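Local coordinates for protein Emp46p (Saccharomyces cerevisiae, PDB 2A6X) that serves as a cargo receptor involved in glycoprotein secretion, with a beta-sandwich carbohydrate recognition domain of the legume-like lectin family, at residues Trp70-Phe75 against Val156-Arg161; Leu111-Arg116 against Glu123-Phe128; Asn169-Leu174 against Cys181-Lys186. The protein carries 1 engineered substitution. All blocks are in the same frame, centred on the assembly; numbering follows the deposited sequence.

Interaction 1: Trp70-Phe75 against Val156-Arg161; sequences WTFRSF and VPSTLR
Phe72 lays its ring over Ser158, and this pair makes the dense half of an antiparallel strand contact in the lectin sandwich. Ser158 CB sits under one face of the ring, 4.1 Å from the Phe72 centroid, a CH-pi contact. The ring reaches across to its partner strand because CG stands between the backbone N and the carbonyl carbon (chi1 69°), which swings CE2 and CZ over the neighbouring strand 158-161; Phe72 CE2 also touches Leu160 CB at 4.1 Å. On the same face Trp70 and Leu160 run side by side, with Leu160 CD2 at the edge of the indole, 4.1 Å from Trp70 CD1. Two reciprocal pairs of backbone bonds hold the ladder, Trp70 with Leu160 and Phe72 with Ser158; the shortest is Leu160 N to Trp70 O at 2.8 Å. Between them the non-hydrogen-bonded pair Thr71 and Thr159 brings the CA atoms to 4.4 Å.

The other face is looser. There Thr71 OG1 and Thr159 OG1 share a weak hydrogen bond of 3.4 Å, and Thr71 CG2 rests 3.8 Å from Pro157 CB, all three residues partly exposed. At the margin Arg73 CB lies near Pro157 CA, while its guanidinium forms a salt bridge with Glu211.

Strand 209-218 flanks strand 66-75 on its far side and bonds to the backbone of Thr71 and Arg73, while strand 171-176 continues the sheet beyond Leu160. From the opposing sheet, Leu115 and Ile113 of strand 111-115 meet Phe72 and Leu160 respectively.

Interaction 2: Leu111-Arg116 against Glu123-Phe128; sequences LMILLR and ESVTAF. Engineered in segment 123-128: Phe128 (natural residue Tyr).
Met112 curls its methyl group against the ring of Phe128, in an antiparallel strand pair that belongs to one sheet of the legume-lectin-like beta sandwich. Phe128 is an engineered residue, tyrosine in the natural sequence. The methionine chain runs extended and then bends at its last torsion (chi3 70°), which drops CE to 3.4 Å from Phe128 CD2. Farther along the ring, Leu114 CD2 approaches Phe128 CE2 at 4.1 Å, so the methionine and leucine tips together form a shallow seat that meets the ring obliquely. Ile138 packs on both Met112 and Phe128 from a loop.

The reverse face interlocks differently. Val125 spreads its two methyls between neighbours on strand 111-115: CG1 meets Ile113 CG2 at 3.6 Å, and CG2 meets Leu115 CD1 at 4.0 Å. Ala127 is the low point beside this ridge, and Phe182 of the facing sheet fits onto it.

Backbone bonds join Met112 with Phe128, Leu114 with Thr126 and Arg116 with Ser124, each reciprocally, up to the end where the chain turns a corner at Arg116 and again at Glu123. There the packing becomes polar. One water donates to Leu114 O and to Ser124 OG, which also hydrogen-bonds Gly122 O, and the same water bonds Thr126 OG1 at 2.7 Å. A second water links that Thr126 OG1 to the arginine, accepting from Arg116 NE at 2.9 Å in the plane of the guanidinium.

Interaction 3: Asn169-Leu174 against Cys181-Lys186; sequences NHLLKL and CFQTRK
Leu174 presses CB onto one face of the Phe182 ring, 3.8 Å from its centroid and offset toward the rim. A chi1 of 66° turns the Phe182 ring toward strand 171-174 and under the leucine. Leu172 CD2 adds an oblique touch on Phe182 CE1 at 3.9 Å. Across the sheet from these, Lys173 and Gln183 run alongside each other, the lysine CD meeting the amide carbon Gln183 CD at 3.8 Å. Next along, Leu171 lies over one face of the Arg185 guanidinium, its CD1 above the centre of the group, while Asn169 O comes to its edge and takes a weak bond from Arg185 NE.

The backbone of this beta hairpin sets these side chains. Leu172 N to Thr184 O and Leu174 N to Phe182 O are nearly straight, both 170° at the hydrogen. At the end nearer the turn, a classic beta bulge puts Cys181 and Phe182 both opposite Leu174, whose O accepts from Cys181 N at 2.8 Å and, more weakly, from Phe182 N. At the other end Thr184 OG1 accepts from Lys186 N in an ST turn.

Farther out, Cys181 is joined by a disulfide to Cys147, Leu160 and Leu162 pack on Leu174, and Asp168 O also binds Arg185 NE. The chemistry implies a two-sided edge: a mainly apolar inner face of Leu172, Leu174 and Phe182 with Thr184 toward its end, Lys173 and Gln183 outside, Arg185 at the strand end, and a covalent tie to the opposite sheet.

Interactions 1 and 3 belong to the same sheet, where strands 158-165 and 171-176 are neighbours; interaction 2 lies in the sheet facing them. Interaction 2 is the buried one, whereas the other two each pair an apolar inner face with a more polar outer one. The three meet in the sandwich interior, where Leu174 CD2 of interaction 3 packs on Ile113 CD1 of interaction 2 at 3.8 Å and Val125 CB lies equally close to Cys181 SG. Polar chemistry follows position: threonine hydroxyls on the outer face of interaction 1, bound waters at the corner of interaction 2, glutamine on the outermost strand and arginine just beyond its end in interaction 3.

Interaction 1: Trp70-Phe75 against Val156-Arg161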
# COMPACT_ATOMS: atom_id res chain seq x y z
N TRP A 70 -3.06 -3.77 6.05
CA TRP A 70 -1.67 -4.10 5.75
C TRP A 70 -0.86 -3.93 7.03
O TRP A 70 -0.98 -2.90 7.70
CB TRP A 70 -1.12 -3.12 4.71
CG TRP A 70 -1.62 -3.24 3.32
CD1 TRP A 70 -2.62 -2.51 2.74
CD2 TRP A 70 -1.11 -4.08 2.32
NE1 TRP A 70 -2.76 -2.86 1.42
CE2 TRP A 70 -1.83 -3.82 1.13
CE3 TRP A 70 -0.09 -5.04 2.29
CZ2 TRP A 70 -1.57 -4.49 -0.06
CZ3 TRP A 70 0.17 -5.68 1.10
CH2 TRP A 70 -0.55 -5.41 -0.05
N THR A 71 -0.02 -4.91 7.37
CA THR A 71 0.89 -4.80 8.50
C THR A 71 2.28 -4.70 7.93
O THR A 71 2.69 -5.53 7.11
CB THR A 71 0.76 -6.01 9.41
OG1 THR A 71 -0.58 -6.07 9.92
CG2 THR A 71 1.61 -5.88 10.62
N PHE A 72 2.99 -3.64 8.30
CA PHE A 72 4.22 -3.26 7.62
C PHE A 72 5.18 -2.68 8.64
O PHE A 72 4.80 -2.38 9.76
CB PHE A 72 3.94 -2.20 6.52
CG PHE A 72 3.53 -0.87 7.08
CD1 PHE A 72 4.48 0.11 7.34
CD2 PHE A 72 2.19 -0.60 7.36
CE1 PHE A 72 4.12 1.31 7.90
CE2 PHE A 72 1.81 0.64 7.89
CZ PHE A 72 2.79 1.59 8.18
N ARG A 73 6.42 -2.52 8.23
CA ARG A 73 7.38 -1.73 8.97
C ARG A 73 8.51 -1.25 8.09
O ARG A 73 8.73 -1.75 6.99
CB ARG A 73 7.94 -2.53 10.13
CG ARG A 73 8.82 -3.68 9.75
CD ARG A 73 9.16 -4.53 10.95
NE ARG A 73 9.95 -5.68 10.53
CZ ARG A 73 10.31 -6.68 11.32
NH1 ARG A 73 9.95 -6.71 12.58
NH2 ARG A 73 11.02 -7.68 10.81
N SER A 74 9.22 -0.26 8.59
CA SER A 74 10.46 0.18 8.01
C SER A 74 11.53 0.01 9.06
O SER A 74 11.38 0.54 10.15
CB SER A 74 10.41 1.64 7.61
OG SER A 74 11.72 2.04 7.22
N PHE A 75 12.57 -0.74 8.75
CA PHE A 75 13.64 -0.99 9.70
C PHE A 75 15.00 -0.68 9.12
O PHE A 75 15.25 -0.89 7.94
CB PHE A 75 13.61 -2.47 10.13
CG PHE A 75 14.66 -2.84 11.16
CD1 PHE A 75 14.53 -2.47 12.49
CD2 PHE A 75 15.79 -3.57 10.78
CE1 PHE A 75 15.52 -2.80 13.42
CE2 PHE A 75 16.77 -3.90 11.71
CZ PHE A 75 16.63 -3.52 13.02
N VAL A 156 8.95 -2.72 15.57
CA VAL A 156 7.56 -2.90 15.93
C VAL A 156 6.68 -2.52 14.74
O VAL A 156 6.72 -1.37 14.31
CB VAL A 156 7.13 -2.05 17.14
CG1 VAL A 156 5.71 -2.34 17.48
CG2 VAL A 156 8.06 -2.30 18.34
N PRO A 157 5.91 -3.47 14.23
CA PRO A 157 5.12 -3.20 13.02
C PRO A 157 3.96 -2.26 13.30
O PRO A 157 3.49 -2.11 14.43
CB PRO A 157 4.55 -4.56 12.62
CG PRO A 157 5.13 -5.55 13.56
CD PRO A 157 5.73 -4.85 14.70
N SER A 158 3.55 -1.61 12.22
CA SER A 158 2.33 -0.82 12.20
C SER A 158 1.28 -1.47 11.32
O SER A 158 1.60 -2.27 10.44
CB SER A 158 2.65 0.56 11.65
OG SER A 158 3.55 1.22 12.52
N THR A 159 0.03 -1.08 11.52
CA THR A 159 -1.08 -1.57 10.71
C THR A 159 -1.83 -0.43 10.09
O THR A 159 -2.34 0.44 10.81
CB THR A 159 -2.03 -2.41 11.54
OG1 THR A 159 -1.33 -3.54 12.08
CG2 THR A 159 -3.16 -3.00 10.68
N LEU A 160 -1.90 -0.44 8.78
CA LEU A 160 -2.75 0.47 8.00
C LEU A 160 -4.09 -0.22 7.79
O LEU A 160 -4.14 -1.32 7.25
CB LEU A 160 -2.07 0.79 6.68
CG LEU A 160 -2.84 1.66 5.68
CD1 LEU A 160 -1.88 2.54 4.88
CD2 LEU A 160 -3.77 0.85 4.78
N ARG A 161 -5.18 0.42 8.20
CA ARG A 161 -6.50 -0.18 7.98
C ARG A 161 -7.34 0.79 7.19
O ARG A 161 -7.62 1.89 7.66
CB ARG A 161 -7.20 -0.51 9.29
CG ARG A 161 -8.62 -1.08 9.06
CD ARG A 161 -9.42 -1.43 10.30
NE ARG A 161 -8.67 -2.26 11.21
CZ ARG A 161 -9.08 -2.69 12.39
NH1 ARG A 161 -10.30 -2.42 12.84
NH2 ARG A 161 -8.24 -3.44 13.11

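Interaction 2: Leu111-Arg116 against Glu123-Phe128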
# COMPACT_ATOMS: atom_id res chain seq x y z
N LEU A 111 -5.94 5.42 -6.38
CA LEU A 111 -5.60 5.95 -5.07
C LEU A 111 -4.23 5.45 -4.65
O LEU A 111 -3.95 4.26 -4.70
CB LEU A 111 -6.65 5.55 -4.03
CG LEU A 111 -6.30 5.78 -2.56
CD1 LEU A 111 -6.29 7.30 -2.23
CD2 LEU A 111 -7.24 5.02 -1.61
N MET A 112 -3.37 6.40 -4.28
CA MET A 112 -2.06 6.09 -3.73
C MET A 112 -1.97 6.65 -2.30
O MET A 112 -2.17 7.85 -2.08
CB MET A 112 -0.97 6.75 -4.59
CG MET A 112 0.42 6.40 -4.11
SD MET A 112 1.82 7.22 -4.96
CE MET A 112 1.65 8.83 -4.41
N ILE A 113 -1.66 5.79 -1.32
CA ILE A 113 -1.41 6.20 0.05
C ILE A 113 0.07 6.00 0.32
O ILE A 113 0.59 4.91 0.17
CB ILE A 113 -2.26 5.37 1.05
CG1 ILE A 113 -3.75 5.56 0.71
CG2 ILE A 113 -1.98 5.78 2.47
CD1 ILE A 113 -4.68 4.61 1.43
N LEU A 114 0.75 7.08 0.68
CA LEU A 114 2.20 7.08 0.67
C LEU A 114 2.75 7.39 2.03
O LEU A 114 2.36 8.37 2.65
CB LEU A 114 2.67 8.13 -0.34
CG LEU A 114 4.17 8.40 -0.44
CD1 LEU A 114 4.96 7.21 -0.91
CD2 LEU A 114 4.39 9.57 -1.43
N LEU A 115 3.66 6.52 2.50
CA LEU A 115 4.46 6.78 3.68
C LEU A 115 5.84 7.23 3.22
O LEU A 115 6.56 6.50 2.54
CB LEU A 115 4.60 5.53 4.56
CG LEU A 115 3.40 5.23 5.45
CD1 LEU A 115 2.15 4.89 4.63
CD2 LEU A 115 3.74 4.12 6.39
N ARG A 116 6.18 8.47 3.53
CA ARG A 116 7.47 9.00 3.12
C ARG A 116 7.82 10.18 4.00
O ARG A 116 7.04 10.58 4.83
CB ARG A 116 7.46 9.39 1.64
CG ARG A 116 6.83 10.71 1.28
CD ARG A 116 7.40 11.32 0.02
NE ARG A 116 6.68 12.51 -0.38
CZ ARG A 116 7.19 13.46 -1.18
NH1 ARG A 116 8.44 13.36 -1.62
NH2 ARG A 116 6.45 14.51 -1.51
N GLU A 123 7.80 13.19 8.13
CA GLU A 123 7.37 11.80 8.26
C GLU A 123 5.85 11.73 8.33
O GLU A 123 5.25 12.23 9.28
CB GLU A 123 8.00 11.21 9.51
CG GLU A 123 8.45 9.78 9.40
CD GLU A 123 9.29 9.34 10.58
OE1 GLU A 123 9.35 8.11 10.79
OE2 GLU A 123 9.87 10.18 11.31
N SER A 124 5.24 11.12 7.33
CA SER A 124 3.80 11.31 7.11
C SER A 124 3.16 10.23 6.25
O SER A 124 3.85 9.51 5.53
CB SER A 124 3.55 12.69 6.44
OG SER A 124 4.25 12.79 5.21
N VAL A 125 1.83 10.17 6.35
CA VAL A 125 0.96 9.51 5.38
C VAL A 125 0.36 10.61 4.54
O VAL A 125 -0.21 11.54 5.09
CB VAL A 125 -0.18 8.75 6.08
CG1 VAL A 125 -1.12 8.15 5.07
CG2 VAL A 125 0.37 7.67 6.97
N THR A 126 0.50 10.51 3.23
CA THR A 126 -0.17 11.42 2.28
C THR A 126 -0.96 10.61 1.27
O THR A 126 -0.45 9.61 0.77
CB THR A 126 0.82 12.41 1.59
OG1 THR A 126 1.99 11.75 1.11
CG2 THR A 126 1.33 13.44 2.56
N ALA A 127 -2.19 11.05 0.99
CA ALA A 127 -3.09 10.31 0.12
C ALA A 127 -3.37 11.12 -1.15
O ALA A 127 -3.68 12.30 -1.06
CB ALA A 127 -4.38 9.99 0.83
N PHE A 128 -3.28 10.46 -2.29
CA PHE A 128 -3.36 11.11 -3.60
C PHE A 128 -4.37 10.38 -4.49
O PHE A 128 -4.41 9.15 -4.54
CB PHE A 128 -2.01 11.10 -4.34
CG PHE A 128 -0.88 11.74 -3.59
CD1 PHE A 128 -0.47 13.03 -3.90
CD2 PHE A 128 -0.18 11.04 -2.62
CE1 PHE A 128 0.58 13.62 -3.20
CE2 PHE A 128 0.86 11.63 -1.94
CZ PHE A 128 1.25 12.91 -2.24
O HOH W 1 3.76 10.94 2.98
O HOH W 2 3.95 13.37 0.05

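Interaction 3: Asn169-Leu174 against Cys181-Lys186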
# COMPACT_ATOMS: atom_id res chain seq x y z
N ASN A 169 -22.52 6.50 1.47
CA ASN A 169 -22.09 7.52 0.53
C ASN A 169 -20.57 7.56 0.41
O ASN A 169 -19.94 8.61 0.51
CB ASN A 169 -22.66 8.89 0.89
CG ASN A 169 -22.56 9.89 -0.25
OD1 ASN A 169 -22.49 11.10 -0.02
ND2 ASN A 169 -22.54 9.40 -1.48
N HIS A 170 -19.99 6.38 0.26
CA HIS A 170 -18.57 6.20 -0.05
C HIS A 170 -17.61 6.67 1.05
O HIS A 170 -16.51 7.15 0.76
CB HIS A 170 -18.22 6.85 -1.39
CG HIS A 170 -19.02 6.33 -2.53
ND1 HIS A 170 -18.70 5.16 -3.19
CD2 HIS A 170 -20.17 6.78 -3.10
CE1 HIS A 170 -19.60 4.93 -4.13
NE2 HIS A 170 -20.50 5.90 -4.10
N LEU A 171 -17.99 6.49 2.31
CA LEU A 171 -17.10 6.82 3.40
C LEU A 171 -15.90 5.88 3.39
O LEU A 171 -16.07 4.66 3.44
CB LEU A 171 -17.81 6.73 4.75
CG LEU A 171 -16.95 7.14 5.95
CD1 LEU A 171 -16.48 8.60 5.81
CD2 LEU A 171 -17.70 6.94 7.23
N LEU A 172 -14.72 6.48 3.31
CA LEU A 172 -13.45 5.79 3.39
C LEU A 172 -12.73 6.31 4.61
O LEU A 172 -12.56 7.53 4.79
CB LEU A 172 -12.62 6.07 2.15
CG LEU A 172 -11.37 5.18 2.04
CD1 LEU A 172 -11.04 4.91 0.63
CD2 LEU A 172 -10.16 5.81 2.78
N LYS A 173 -12.33 5.40 5.49
CA LYS A 173 -11.58 5.74 6.68
C LYS A 173 -10.22 5.06 6.60
O LYS A 173 -10.11 3.89 6.23
CB LYS A 173 -12.31 5.28 7.91
CG LYS A 173 -11.64 5.53 9.22
CD LYS A 173 -12.70 5.52 10.33
CE LYS A 173 -12.25 4.92 11.63
NZ LYS A 173 -13.43 4.54 12.48
N LEU A 174 -9.19 5.80 6.96
CA LEU A 174 -7.83 5.26 6.99
C LEU A 174 -7.29 5.40 8.40
O LEU A 174 -7.15 6.51 8.90
CB LEU A 174 -6.94 5.98 5.98
CG LEU A 174 -5.61 5.38 5.54
CD1 LEU A 174 -4.62 5.41 6.63
CD2 LEU A 174 -5.78 3.96 5.00
N CYS A 181 -6.28 8.52 10.71
CA CYS A 181 -5.40 9.38 9.91
C CYS A 181 -6.26 10.36 9.12
O CYS A 181 -6.06 11.58 9.22
CB CYS A 181 -4.58 8.51 8.96
SG CYS A 181 -3.39 9.39 7.94
N PHE A 182 -7.21 9.83 8.38
CA PHE A 182 -8.19 10.67 7.69
C PHE A 182 -9.45 9.90 7.38
O PHE A 182 -9.47 8.66 7.42
CB PHE A 182 -7.61 11.29 6.40
CG PHE A 182 -7.26 10.29 5.32
CD1 PHE A 182 -8.23 9.85 4.43
CD2 PHE A 182 -5.97 9.80 5.18
CE1 PHE A 182 -7.92 8.95 3.43
CE2 PHE A 182 -5.66 8.90 4.18
CZ PHE A 182 -6.65 8.47 3.30
N GLN A 183 -10.50 10.65 7.08
CA GLN A 183 -11.74 10.10 6.54
C GLN A 183 -12.14 11.00 5.39
O GLN A 183 -11.86 12.21 5.40
CB GLN A 183 -12.88 10.09 7.58
CG GLN A 183 -12.65 9.24 8.82
CD GLN A 183 -13.93 9.04 9.65
OE1 GLN A 183 -14.92 8.52 9.15
NE2 GLN A 183 -13.88 9.44 10.91
N THR A 184 -12.80 10.41 4.41
CA THR A 184 -13.13 11.10 3.18
C THR A 184 -14.31 10.43 2.47
O THR A 184 -14.55 9.25 2.65
CB THR A 184 -11.89 11.14 2.26
OG1 THR A 184 -12.18 11.87 1.07
CG2 THR A 184 -11.51 9.75 1.75
N ARG A 185 -15.02 11.20 1.64
CA ARG A 185 -15.99 10.65 0.70
C ARG A 185 -15.62 10.97 -0.77
O ARG A 185 -16.43 10.79 -1.68
CB ARG A 185 -17.39 11.15 1.03
CG ARG A 185 -17.93 10.66 2.34
CD ARG A 185 -19.39 10.99 2.58
NE ARG A 185 -20.02 10.03 3.49
CZ ARG A 185 -20.13 10.17 4.81
NH1 ARG A 185 -19.66 11.24 5.43
NH2 ARG A 185 -20.73 9.23 5.52
N LYS A 186 -14.39 11.45 -0.98
CA LYS A 186 -13.90 11.82 -2.31
C LYS A 186 -13.53 10.62 -3.20
O LYS A 186 -13.54 10.74 -4.43
CB LYS A 186 -12.69 12.74 -2.18
CG LYS A 186 -13.00 14.13 -1.63
CD LYS A 186 -11.74 14.99 -1.61
CE LYS A 186 -12.01 16.45 -1.97
NZ LYS A 186 -10.73 17.24 -1.89